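Putative histidinol-phosphate aminotransferase (Erwinia carotovora atroseptica, PDB 3LY1) binds pyridoxal 5'-phosphate and is probably a transaminase of the histidinol-phosphate aminotransferase subfamily. Local coordinates at residues R47-I53 against I244-D250; S78-R82 against Y102-F108; M175-A181 against N204-T210. The contacts are given in a common frame with arbitrary orientation. Where two conformers were deposited one is given. Residues are numbered along the deposited sequence.

Overall arrangement
Interactions 2 and 3 adjoin in the large domain of a fold-type I PLP enzyme, their centres about 11 Å apart, and share one cofactor: Ser78 binds its phosphate and Tyr102 covers a face of its ring, while Asp179 and Thr210 of interaction 3 bind its N1 and phosphate. Ile81 joins them, its CG1 lying 3.5 Å from Leu208 CD1. Interaction 1 lies about 24 Å (centre to centre) from each, its nearest atoms about 8 Å from interaction 2 and 10 Å from interaction 3. It closes a chain loop containing both, yet its Tyr48 serves the cofactor of the second subunit, so the dimer makes composite active sites.

Interaction 1: R47-I53 against I244-D250; sequences RYAKNEI and INFSGVD. With PLP (pyridoxal-5'-phosphate), chain M.
Two helix starts meet here, that of helix 50-63 after the extended residues Arg47 and Tyr48, and that of helix 246-255 after Ile244 and Asn245. Ala49, centre of an inverse gamma turn (phi/psi -84/50), is the N-cap of the first; Asn245 is that of the second, its OD1 accepting from Gly248 N at 2.9 Å. The CA atoms pair Ala49 with Phe246 (5.3 Å) and Ile53 with Val249 (6.5 Å). The main bump is the Phe246 ring, swung by an off-well chi1 of -136° into the hollow formed by Arg47, Ala49 and Glu52. Ala49 CB sits over one face, 3.7 Å from the ring centroid in a CH-pi contact; Arg47 O meets the edge, 3.4 Å from Phe246 CD2, and Glu52 CD lies 3.6 Å from Phe246 CZ. One turn on, Val249 points between Glu52 and Ile53: its CG1 is 3.7 Å from Glu52 CB and its CG2 3.6 Å from Ile53 CG1. Ile53, in the mt rotamer, pushes CD1 to 3.3 Å from Ile244 N. A water bridges the two backbones, accepting from Ala49 N (2.9 Å) and donating to Ile244 O (2.8 Å). Tyr48 turns away from this packing, and its OH donates to O3P of PLP (2.8 Å) in the second subunit's site, the cross-dimer tyrosine contact known in fold-type I aminotransferases. Arg47 pairs with Glu25 of the second subunit and Asp250 with Lys44. Ile53 and Ile244 both rest on Leu73 of strand 71-74, while Phe246 also packs against Ala41 and Lys44 in the loop after helix 32-40.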
loop_
_atom_site.group_PDB
_atom_site.type_symbol
_atom_site.label_atom_id
_atom_site.label_comp_id
_atom_site.label_asym_id
_atom_site.label_seq_id
_atom_site.Cartn_x
_atom_site.Cartn_y
_atom_site.Cartn_z
ATOM N N ARG A 47 -1.987 8.185 -14.232
ATOM C CA ARG A 47 -0.537 8.004 -14.227
ATOM C C ARG A 47 -0.042 7.769 -12.807
ATOM O O ARG A 47 -0.676 8.137 -11.847
ATOM C CB ARG A 47 0.138 9.191 -14.920
ATOM C CG ARG A 47 -0.212 9.195 -16.389
ATOM C CD ARG A 47 0.610 10.095 -17.213
ATOM N NE ARG A 47 -0.005 10.356 -18.520
ATOM C CZ ARG A 47 0.088 9.575 -19.591
ATOM N NH1 ARG A 47 0.778 8.433 -19.561
ATOM N NH2 ARG A 47 -0.517 9.936 -20.712
ATOM N N TYR A 48 1.088 7.087 -12.700
ATOM C CA TYR A 48 1.777 6.897 -11.448
ATOM C C TYR A 48 2.392 8.207 -11.014
ATOM O O TYR A 48 2.904 8.988 -11.859
ATOM C CB TYR A 48 2.890 5.850 -11.601
ATOM C CG TYR A 48 2.416 4.456 -11.987
ATOM C CD1 TYR A 48 1.843 3.625 -11.043
ATOM C CD2 TYR A 48 2.534 3.966 -13.301
ATOM C CE1 TYR A 48 1.401 2.402 -11.370
ATOM C CE2 TYR A 48 2.085 2.692 -13.630
ATOM C CZ TYR A 48 1.527 1.914 -12.665
ATOM O OH TYR A 48 1.052 0.635 -12.948
ATOM N N ALA A 49 2.352 8.448 -9.699
ATOM C CA ALA A 49 2.849 9.682 -9.105
ATOM C C ALA A 49 4.358 9.629 -8.863
ATOM O O ALA A 49 4.821 10.025 -7.781
ATOM C CB ALA A 49 2.111 9.979 -7.772
ATOM N N LYS A 50 5.125 9.240 -9.878
ATOM C CA LYS A 50 6.568 9.000 -9.724
ATOM C C LYS A 50 7.396 10.198 -9.252
ATOM O O LYS A 50 8.042 10.122 -8.196
ATOM C CB LYS A 50 7.143 8.432 -11.023
ATOM C CG LYS A 50 6.738 6.964 -11.204
ATOM C CD LYS A 50 7.089 6.444 -12.591
ATOM C CE LYS A 50 6.755 4.945 -12.809
ATOM N NZ LYS A 50 7.763 4.070 -12.198
ATOM N N ASN A 51 7.364 11.308 -9.987
ATOM C CA ASN A 51 8.129 12.468 -9.552
ATOM C C ASN A 51 7.634 13.111 -8.246
ATOM O O ASN A 51 8.428 13.619 -7.443
ATOM C CB ASN A 51 8.164 13.535 -10.633
ATOM C CG ASN A 51 9.156 14.615 -10.310
ATOM O OD1 ASN A 51 10.371 14.370 -10.280
ATOM N ND2 ASN A 51 8.657 15.792 -10.000
ATOM N N GLU A 52 6.325 13.063 -8.037
ATOM C CA GLU A 52 5.695 13.643 -6.853
ATOM C C GLU A 52 6.129 12.880 -5.603
ATOM O O GLU A 52 6.321 13.482 -4.547
ATOM C CB GLU A 52 4.162 13.628 -7.010
ATOM C CG GLU A 52 3.603 14.588 -8.116
ATOM C CD GLU A 52 3.716 14.063 -9.573
ATOM O OE1 GLU A 52 4.029 12.886 -9.807
ATOM O OE2 GLU A 52 3.481 14.863 -10.515
ATOM N N ILE A 53 6.259 11.560 -5.736
ATOM C CA ILE A 53 6.766 10.692 -4.653
ATOM C C ILE A 53 8.215 11.033 -4.306
ATOM O O ILE A 53 8.592 11.064 -3.135
ATOM C CB ILE A 53 6.587 9.241 -5.004
ATOM C CG1 ILE A 53 5.098 8.880 -4.835
ATOM C CG2 ILE A 53 7.536 8.294 -4.165
ATOM C CD1 ILE A 53 4.670 7.537 -5.503
ATOM N N ILE A 244 2.937 5.357 -3.642
ATOM C CA ILE A 244 1.860 5.956 -2.868
ATOM C C ILE A 244 0.848 6.511 -3.857
ATOM O O ILE A 244 1.189 6.900 -4.971
ATOM C CB ILE A 244 2.443 7.056 -1.910
ATOM C CG1 ILE A 244 3.552 6.455 -1.031
ATOM C CG2 ILE A 244 1.410 7.585 -0.956
ATOM C CD1 ILE A 244 3.076 5.242 -0.202
ATOM N N ASN A 245 -0.407 6.564 -3.447
ATOM C CA ASN A 245 -1.463 7.034 -4.313
ATOM C C ASN A 245 -1.368 8.548 -4.561
ATOM O O ASN A 245 -0.873 9.301 -3.710
ATOM C CB ASN A 245 -2.833 6.580 -3.804
ATOM C CG ASN A 245 -3.440 7.518 -2.819
ATOM O OD1 ASN A 245 -4.075 8.515 -3.183
ATOM N ND2 ASN A 245 -3.270 7.205 -1.555
ATOM N N PHE A 246 -1.767 8.963 -5.756
ATOM C CA PHE A 246 -1.589 10.350 -6.216
ATOM C C PHE A 246 -2.282 11.378 -5.319
ATOM O O PHE A 246 -1.700 12.382 -4.979
ATOM C CB PHE A 246 -2.103 10.514 -7.651
ATOM C CG PHE A 246 -1.205 11.312 -8.530
ATOM C CD1 PHE A 246 -0.773 12.586 -8.157
ATOM C CD2 PHE A 246 -0.862 10.841 -9.783
ATOM C CE1 PHE A 246 0.024 13.317 -8.991
ATOM C CE2 PHE A 246 -0.065 11.586 -10.633
ATOM C CZ PHE A 246 0.389 12.810 -10.233
ATOM N N SER A 247 -3.517 11.124 -4.919
ATOM C CA SER A 247 -4.221 12.094 -4.080
ATOM C C SER A 247 -3.542 12.204 -2.719
ATOM O O SER A 247 -3.385 13.290 -2.209
ATOM C CB SER A 247 -5.700 11.716 -3.896
ATOM O OG SER A 247 -6.343 11.703 -5.150
ATOM N N GLY A 248 -3.147 11.076 -2.148
ATOM C CA GLY A 248 -2.431 11.074 -0.901
ATOM C C GLY A 248 -1.098 11.801 -0.942
ATOM O O GLY A 248 -0.798 12.563 -0.018
ATOM N N VAL A 249 -0.318 11.585 -2.008
ATOM C CA VAL A 249 0.991 12.227 -2.151
ATOM C C VAL A 249 0.809 13.756 -2.253
ATOM O O VAL A 249 1.477 14.526 -1.564
ATOM C CB VAL A 249 1.768 11.717 -3.379
ATOM C CG1 VAL A 249 2.964 12.598 -3.649
ATOM C CG2 VAL A 249 2.183 10.243 -3.180
ATOM N N ASP A 250 -0.110 14.198 -3.100
ATOM C CA ASP A 250 -0.347 15.639 -3.258
ATOM C C ASP A 250 -1.026 16.236 -2.007
ATOM O O ASP A 250 -0.791 17.406 -1.660
ATOM C CB ASP A 250 -1.198 15.926 -4.500
ATOM C CG ASP A 250 -0.398 15.897 -5.821
ATOM O OD1 ASP A 250 0.839 15.674 -5.812
ATOM O OD2 ASP A 250 -1.022 16.155 -6.880
HETATM N N1 PLP M . 1.997 -6.665 -13.539
HETATM C C2 PLP M . 2.418 -6.289 -14.780
HETATM C C2A PLP M . 2.506 -7.316 -15.864
HETATM C C3 PLP M . 2.734 -4.960 -14.989
HETATM O O3 PLP M . 3.142 -4.563 -16.215
HETATM C C4 PLP M . 2.632 -4.013 -13.948
HETATM C C4A PLP M . 3.261 -2.669 -14.160
HETATM O O4A PLP M . 2.441 -1.761 -14.315
HETATM C C5 PLP M . 2.217 -4.415 -12.688
HETATM C C6 PLP M . 1.901 -5.759 -12.517
HETATM C C5A PLP M . 2.090 -3.513 -11.470
HETATM O O4P PLP M . 1.002 -2.584 -11.611
HETATM P P PLP M . 0.182 -2.013 -10.388
HETATM O O1P PLP M . 0.908 -2.033 -9.049
HETATM O O2P PLP M . -1.115 -2.747 -10.419
HETATM O O3P PLP M . -0.170 -0.591 -10.748
HETATM O O HOH W 1 1.682 6.426 -7.713
#

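Interaction 2: S78-R82 against Y102-F108; sequences SEGIR and YGDGEHF. With PLP (pyridoxal-5'-phosphate), chain E; EDO (1,2-ethanediol), chain L; EDO (1,2-ethanediol), chain G.
The PLP pocket is built here from helix 78-82, part of helix 76-88, and the turn leading into helix 104-111. The phosphate sits by the start of helix 76-88: Ser78 N (3.0 Å) and Ser78 OG (2.5 Å, very short) both donate to O1P. Tyr102, with chi1 t, lays one ring face over the cofactor at C4, the aromatic cover of the pyridine ring familiar in fold-type I aminotransferases. The segment axes approach to 9.7 Å and cross at -45°, with CA pairs Ile81-Gly105 (6.6 Å) and Arg82-Phe108 (6.1 Å). Ile81 (mt) points into the gap: its CD1 touches the ring edge at Tyr102 CE2 (3.8 Å) and lies 3.8 Å from PLP C6, while its CG2 reaches Gly105 N (4.1 Å), where no side chain intervenes, and Phe108 CD2 (4.2 Å). Phe108 (chi1 m) offers a face to Arg82, whose CB stands 3.7 Å from the ring centroid in a CH-pi contact. Arg82 NE is salt-bridged to Glu79 OE1 (2.6 Å) one turn back. Val239 of the second subunit packs on Phe108, and within the chain Ile81 and Tyr102 rest on Tyr146 of strand 143-148, the neighbour of strand 174-179 in the sheet.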
loop_
_atom_site.group_PDB
_atom_site.type_symbol
_atom_site.label_atom_id
_atom_site.label_comp_id
_atom_site.label_asym_id
_atom_site.label_seq_id
_atom_site.Cartn_x
_atom_site.Cartn_y
_atom_site.Cartn_z
ATOM N N SER A 78 1.103 1.422 8.996
ATOM C CA SER A 78 0.780 -0.021 9.118
ATOM C C SER A 78 1.789 -0.843 8.303
ATOM O O SER A 78 2.334 -1.848 8.784
ATOM C CB SER A 78 -0.658 -0.337 8.643
ATOM O OG SER A 78 -1.675 0.399 9.339
ATOM N N GLU A 79 2.063 -0.384 7.092
ATOM C CA GLU A 79 3.019 -1.040 6.195
ATOM C C GLU A 79 4.468 -0.877 6.629
ATOM O O GLU A 79 5.267 -1.791 6.448
ATOM C CB GLU A 79 2.814 -0.646 4.726
ATOM C CG GLU A 79 1.507 -1.200 4.101
ATOM C CD GLU A 79 1.436 -2.722 3.946
ATOM O OE1 GLU A 79 2.399 -3.478 4.256
ATOM O OE2 GLU A 79 0.367 -3.194 3.458
ATOM N N GLY A 80 4.764 0.224 7.296
ATOM C CA GLY A 80 6.064 0.436 7.961
ATOM C C GLY A 80 6.372 -0.522 9.080
ATOM O O GLY A 80 7.486 -1.056 9.153
ATOM N N ILE A 81 5.367 -0.817 9.906
ATOM C CA ILE A 81 5.542 -1.760 10.995
ATOM C C ILE A 81 5.821 -3.137 10.419
ATOM O O ILE A 81 6.762 -3.808 10.848
ATOM C CB ILE A 81 4.305 -1.838 11.923
ATOM C CG1 ILE A 81 4.012 -0.470 12.541
ATOM C CG2 ILE A 81 4.534 -2.948 12.985
ATOM C CD1 ILE A 81 2.555 -0.279 13.122
ATOM N N ARG A 82 5.014 -3.544 9.439
ATOM C CA ARG A 82 5.232 -4.810 8.729
ATOM C C ARG A 82 6.630 -4.917 8.140
ATOM O O ARG A 82 7.343 -5.874 8.402
ATOM C CB ARG A 82 4.168 -5.070 7.650
ATOM C CG ARG A 82 4.303 -6.501 7.076
ATOM C CD ARG A 82 3.419 -6.759 5.840
ATOM N NE ARG A 82 3.639 -5.720 4.854
ATOM C CZ ARG A 82 4.713 -5.615 4.090
ATOM N NH1 ARG A 82 5.728 -6.501 4.150
ATOM N NH2 ARG A 82 4.803 -4.596 3.285
ATOM N N TYR A 102 0.048 -1.294 20.918
ATOM C CA TYR A 102 -0.532 -1.490 19.584
ATOM C C TYR A 102 -0.129 -2.869 19.038
ATOM O O TYR A 102 1.070 -3.189 18.980
ATOM C CB TYR A 102 -0.088 -0.366 18.650
ATOM C CG TYR A 102 -0.821 -0.353 17.332
ATOM C CD1 TYR A 102 -2.215 -0.159 17.281
ATOM C CD2 TYR A 102 -0.141 -0.538 16.139
ATOM C CE1 TYR A 102 -2.889 -0.159 16.081
ATOM C CE2 TYR A 102 -0.805 -0.552 14.937
ATOM C CZ TYR A 102 -2.175 -0.344 14.902
ATOM O OH TYR A 102 -2.829 -0.314 13.688
ATOM N N GLY A 103 -1.139 -3.674 18.668
ATOM C CA GLY A 103 -0.950 -5.111 18.409
ATOM C C GLY A 103 -0.268 -5.514 17.112
ATOM O O GLY A 103 0.052 -6.693 16.925
ATOM N N ASP A 104 -0.061 -4.587 16.205
ATOM C CA ASP A 104 0.541 -4.941 14.900
ATOM C C ASP A 104 1.932 -5.492 15.005
ATOM O O ASP A 104 2.302 -6.304 14.204
ATOM C CB ASP A 104 0.570 -3.759 13.940
ATOM C CG ASP A 104 -0.780 -3.498 13.279
ATOM O OD1 ASP A 104 -1.806 -4.054 13.725
ATOM O OD2 ASP A 104 -0.802 -2.727 12.292
ATOM N N GLY A 105 2.732 -5.030 15.962
ATOM C CA GLY A 105 4.063 -5.573 16.121
ATOM C C GLY A 105 4.018 -7.072 16.438
ATOM O O GLY A 105 4.655 -7.870 15.758
ATOM N N GLU A 106 3.256 -7.437 17.464
ATOM C CA GLU A 106 3.065 -8.837 17.834
ATOM C C GLU A 106 2.539 -9.696 16.644
ATOM O O GLU A 106 2.994 -10.845 16.421
ATOM C CB GLU A 106 2.136 -8.923 19.054
ATOM C CG GLU A 106 1.530 -10.250 19.285
ATOM C CD GLU A 106 0.763 -10.337 20.601
ATOM O OE1 GLU A 106 0.230 -9.323 21.083
ATOM O OE2 GLU A 106 0.669 -11.445 21.133
ATOM N N HIS A 107 1.560 -9.148 15.944
ATOM C CA HIS A 107 0.911 -9.789 14.802
ATOM C C HIS A 107 1.926 -10.207 13.742
ATOM O O HIS A 107 1.941 -11.384 13.319
ATOM C CB HIS A 107 -0.147 -8.840 14.209
ATOM C CG HIS A 107 -0.749 -9.311 12.921
ATOM N ND1 HIS A 107 -1.813 -10.183 12.866
ATOM C CD2 HIS A 107 -0.473 -8.976 11.630
ATOM C CE1 HIS A 107 -2.122 -10.416 11.601
ATOM N NE2 HIS A 107 -1.328 -9.695 10.831
ATOM N N PHE A 108 2.757 -9.259 13.292
ATOM C CA PHE A 108 3.760 -9.547 12.276
ATOM C C PHE A 108 4.902 -10.369 12.862
ATOM O O PHE A 108 5.525 -11.199 12.158
ATOM C CB PHE A 108 4.254 -8.251 11.592
ATOM C CG PHE A 108 3.170 -7.517 10.835
ATOM C CD1 PHE A 108 2.537 -8.104 9.743
ATOM C CD2 PHE A 108 2.769 -6.265 11.218
ATOM C CE1 PHE A 108 1.505 -7.450 9.091
ATOM C CE2 PHE A 108 1.761 -5.612 10.533
ATOM C CZ PHE A 108 1.140 -6.220 9.483
HETATM N N1 PLP E . 0.733 3.054 14.947
HETATM C C2 PLP E . -0.199 3.293 15.936
HETATM C C2A PLP E . 0.280 3.451 17.358
HETATM C C3 PLP E . -1.548 3.344 15.583
HETATM O O3 PLP E . -2.467 3.560 16.558
HETATM C C4 PLP E . -1.931 3.154 14.237
HETATM C C4A PLP E . -3.367 3.336 13.816
HETATM O O4A PLP E . -4.192 2.727 14.478
HETATM C C5 PLP E . -0.970 2.902 13.252
HETATM C C6 PLP E . 0.367 2.843 13.649
HETATM C C5A PLP E . -1.327 2.676 11.799
HETATM O O4P PLP E . -1.963 3.797 11.156
HETATM P P PLP E . -1.764 4.077 9.598
HETATM O O1P PLP E . -1.563 2.816 8.817
HETATM O O2P PLP E . -0.564 4.985 9.590
HETATM O O3P PLP E . -3.052 4.808 9.254
HETATM C C1 EDO L . -2.437 -10.583 18.483
HETATM O O1 EDO L . -1.501 -11.072 17.515
HETATM C C2 EDO L . -2.896 -9.216 17.995
HETATM O O2 EDO L . -1.792 -8.322 18.113
HETATM C C1 EDO G . 0.177 -5.945 22.157
HETATM O O1 EDO G . 0.644 -6.885 21.177
HETATM C C2 EDO G . -1.336 -6.012 22.451
HETATM O O2 EDO G . -1.628 -5.449 23.772
#

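Interaction 3: M175-A181 against N204-T210; sequences MFIVDEA and NIILLKT. With PLP (pyridoxal-5'-phosphate), chain E.
Ile177, Ile206 and Leu208 form the apolar centre of this parallel strand pair, the two strands of a beta-alpha-beta unit whose crossover carries helix 195-199, within the seven-stranded sheet of the fold-type I large domain. Ile177 CG2 meets Leu208 CD1 at 3.6 Å, and Ile206 CD1 lies 3.7 Å from CG of selenomethionine Met175. This face looks to helix 76-88, with Leu208 against Ile81; on the other, Val178 CG2 meets Ile205 CG2 (4.1 Å), and Ile205 and Leu207 pack on helix 195-199. The segment axes run 4.7 Å apart at 17°, in the register Phe176-Ile205 to Asp179-Leu208. Five backbone bonds alternate along them: Phe176 N to Asn204 O (2.9 Å), Ile206 N to Phe176 O (2.8 Å), Val178 N to Ile206 O (2.7 Å), Leu208 N to Val178 O (2.9 Å) and Glu180 N to Leu208 O (3.0 Å). Beyond them, one water donates to Glu180 OE1 (2.6 Å) and accepts from Lys209 NZ (2.7 Å); Ser193 also binds Glu180, and Glu184 pairs with Lys209. The C-terminal ends of the strands, the usual cofactor side of this fold, face PLP. Asp179 OD1 closes an Asx turn with Ala181 N (3.1 Å), while Tyr146 OH bonds to OD2. Thr210 OG1 donates to PLP O2P (2.6 Å), and PLP N1 donates to Asp179 OD2 at 2.7 Å.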
loop_
_atom_site.group_PDB
_atom_site.type_symbol
_atom_site.label_atom_id
_atom_site.label_comp_id
_atom_site.label_asym_id
_atom_site.label_seq_id
_atom_site.Cartn_x
_atom_site.Cartn_y
_atom_site.Cartn_z
HETATM N N MSE A 175 17.314 -3.902 17.560
HETATM C CA MSE A 175 16.744 -2.826 16.742
HETATM C C MSE A 175 15.532 -2.271 17.478
HETATM O O MSE A 175 14.676 -3.053 17.944
HETATM C CB MSE A 175 16.332 -3.375 15.375
HETATM C CG MSE A 175 15.552 -2.426 14.494
HETATM SE SE MSE A 175 16.642 -0.858 14.105
HETATM C CE MSE A 175 17.721 -1.455 12.684
ATOM N N PHE A 176 15.446 -0.940 17.561
ATOM C CA PHE A 176 14.364 -0.258 18.227
ATOM C C PHE A 176 13.462 0.288 17.141
ATOM O O PHE A 176 13.929 0.977 16.240
ATOM C CB PHE A 176 14.878 0.906 19.091
ATOM C CG PHE A 176 15.607 0.476 20.303
ATOM C CD1 PHE A 176 16.960 0.180 20.244
ATOM C CD2 PHE A 176 14.927 0.321 21.513
ATOM C CE1 PHE A 176 17.635 -0.291 21.386
ATOM C CE2 PHE A 176 15.590 -0.132 22.649
ATOM C CZ PHE A 176 16.925 -0.465 22.592
ATOM N N ILE A 177 12.181 -0.038 17.210
ATOM C CA ILE A 177 11.163 0.599 16.387
ATOM C C ILE A 177 10.372 1.533 17.304
ATOM O O ILE A 177 9.737 1.089 18.262
ATOM C CB ILE A 177 10.193 -0.421 15.763
ATOM C CG1 ILE A 177 10.910 -1.460 14.879
ATOM C CG2 ILE A 177 9.076 0.297 14.965
ATOM C CD1 ILE A 177 10.044 -2.695 14.544
ATOM N N VAL A 178 10.379 2.828 16.992
ATOM C CA VAL A 178 9.707 3.823 17.787
ATOM C C VAL A 178 8.588 4.424 16.949
ATOM O O VAL A 178 8.842 4.996 15.885
ATOM C CB VAL A 178 10.665 4.967 18.288
ATOM C CG1 VAL A 178 9.958 5.875 19.281
ATOM C CG2 VAL A 178 11.972 4.390 18.903
ATOM N N ASP A 179 7.352 4.253 17.427
ATOM C CA ASP A 179 6.136 4.564 16.676
ATOM C C ASP A 179 5.542 5.832 17.248
ATOM O O ASP A 179 4.949 5.819 18.325
ATOM C CB ASP A 179 5.173 3.343 16.729
ATOM C CG ASP A 179 3.905 3.521 15.898
ATOM O OD1 ASP A 179 3.560 4.701 15.523
ATOM O OD2 ASP A 179 3.224 2.453 15.642
ATOM N N GLU A 180 5.723 6.940 16.524
ATOM C CA GLU A 180 5.281 8.235 16.982
ATOM C C GLU A 180 4.066 8.727 16.216
ATOM O O GLU A 180 3.939 9.921 15.958
ATOM C CB GLU A 180 6.439 9.212 16.892
ATOM C CG GLU A 180 7.618 8.807 17.830
ATOM C CD GLU A 180 8.790 9.815 17.878
ATOM O OE1 GLU A 180 8.747 10.897 17.227
ATOM O OE2 GLU A 180 9.767 9.498 18.604
ATOM N N ALA A 181 3.157 7.801 15.879
ATOM C CA ALA A 181 1.889 8.111 15.201
ATOM C C ALA A 181 1.216 9.333 15.800
ATOM O O ALA A 181 0.787 10.213 15.062
ATOM C CB ALA A 181 0.941 6.890 15.260
ATOM N N ASN A 204 20.474 1.936 15.041
ATOM C CA ASN A 204 19.625 0.984 15.738
ATOM C C ASN A 204 18.220 1.523 16.025
ATOM O O ASN A 204 17.543 1.041 16.945
ATOM C CB ASN A 204 20.317 0.516 17.022
ATOM C CG ASN A 204 20.450 1.609 18.099
ATOM O OD1 ASN A 204 20.365 2.791 17.824
ATOM N ND2 ASN A 204 20.721 1.186 19.331
ATOM N N ILE A 205 17.776 2.510 15.247
ATOM C CA ILE A 205 16.449 3.085 15.432
ATOM C C ILE A 205 15.696 3.194 14.112
ATOM O O ILE A 205 16.227 3.748 13.153
ATOM C CB ILE A 205 16.479 4.540 15.980
ATOM C CG1 ILE A 205 17.415 4.692 17.169
ATOM C CG2 ILE A 205 15.036 5.002 16.283
ATOM C CD1 ILE A 205 17.604 6.164 17.672
ATOM N N ILE A 206 14.453 2.699 14.100
ATOM C CA ILE A 206 13.440 2.969 13.059
ATOM C C ILE A 206 12.334 3.829 13.723
ATOM O O ILE A 206 11.688 3.423 14.697
ATOM C CB ILE A 206 12.860 1.605 12.468
ATOM C CG1 ILE A 206 13.968 0.768 11.818
ATOM C CG2 ILE A 206 11.674 1.829 11.505
ATOM C CD1 ILE A 206 13.646 -0.817 11.702
ATOM N N LEU A 207 12.170 5.040 13.220
ATOM C CA LEU A 207 11.066 5.907 13.579
ATOM C C LEU A 207 9.981 5.735 12.553
ATOM O O LEU A 207 10.223 5.835 11.339
ATOM C CB LEU A 207 11.512 7.352 13.588
ATOM C CG LEU A 207 10.478 8.458 13.740
ATOM C CD1 LEU A 207 9.660 8.271 15.033
ATOM C CD2 LEU A 207 11.189 9.791 13.723
ATOM N N LEU A 208 8.779 5.503 13.028
ATOM C CA LEU A 208 7.615 5.390 12.155
ATOM C C LEU A 208 6.686 6.545 12.436
ATOM O O LEU A 208 6.386 6.862 13.624
ATOM C CB LEU A 208 6.896 4.086 12.393
ATOM C CG LEU A 208 7.654 2.801 12.066
ATOM C CD1 LEU A 208 6.817 1.659 12.469
ATOM C CD2 LEU A 208 8.117 2.716 10.555
ATOM N N LYS A 209 6.234 7.149 11.338
ATOM C CA LYS A 209 5.290 8.247 11.395
ATOM C C LYS A 209 4.221 8.086 10.323
ATOM O O LYS A 209 4.350 7.273 9.399
ATOM C CB LYS A 209 6.013 9.612 11.316
ATOM C CG LYS A 209 6.685 10.007 12.678
ATOM C CD LYS A 209 7.313 11.399 12.694
ATOM C CE LYS A 209 6.232 12.494 12.660
ATOM N NZ LYS A 209 5.509 12.652 13.977
ATOM N N THR A 210 3.122 8.818 10.488
ATOM C CA THR A 210 1.947 8.672 9.626
ATOM C C THR A 210 1.291 10.036 9.429
ATOM O O THR A 210 1.437 10.887 10.273
ATOM C CB THR A 210 0.928 7.688 10.213
ATOM O OG1 THR A 210 -0.150 7.494 9.277
ATOM C CG2 THR A 210 0.402 8.177 11.554
HETATM N N1 PLP E . 0.733 3.054 14.947
HETATM C C2 PLP E . -0.199 3.293 15.936
HETATM C C2A PLP E . 0.280 3.451 17.358
HETATM C C3 PLP E . -1.548 3.344 15.583
HETATM O O3 PLP E . -2.467 3.560 16.558
HETATM C C4 PLP E . -1.931 3.154 14.237
HETATM C C4A PLP E . -3.367 3.336 13.816
HETATM O O4A PLP E . -4.192 2.727 14.478
HETATM C C5 PLP E . -0.970 2.902 13.252
HETATM C C6 PLP E . 0.367 2.843 13.649
HETATM C C5A PLP E . -1.327 2.676 11.799
HETATM O O4P PLP E . -1.963 3.797 11.156
HETATM P P PLP E . -1.764 4.077 9.598
HETATM O O1P PLP E . -1.563 2.816 8.817
HETATM O O2P PLP E . -0.564 4.985 9.590
HETATM O O3P PLP E . -3.052 4.808 9.254
HETATM O O HOH W 2 7.314 12.649 16.031
HETATM O O HOH W 3 2.942 10.496 12.977
#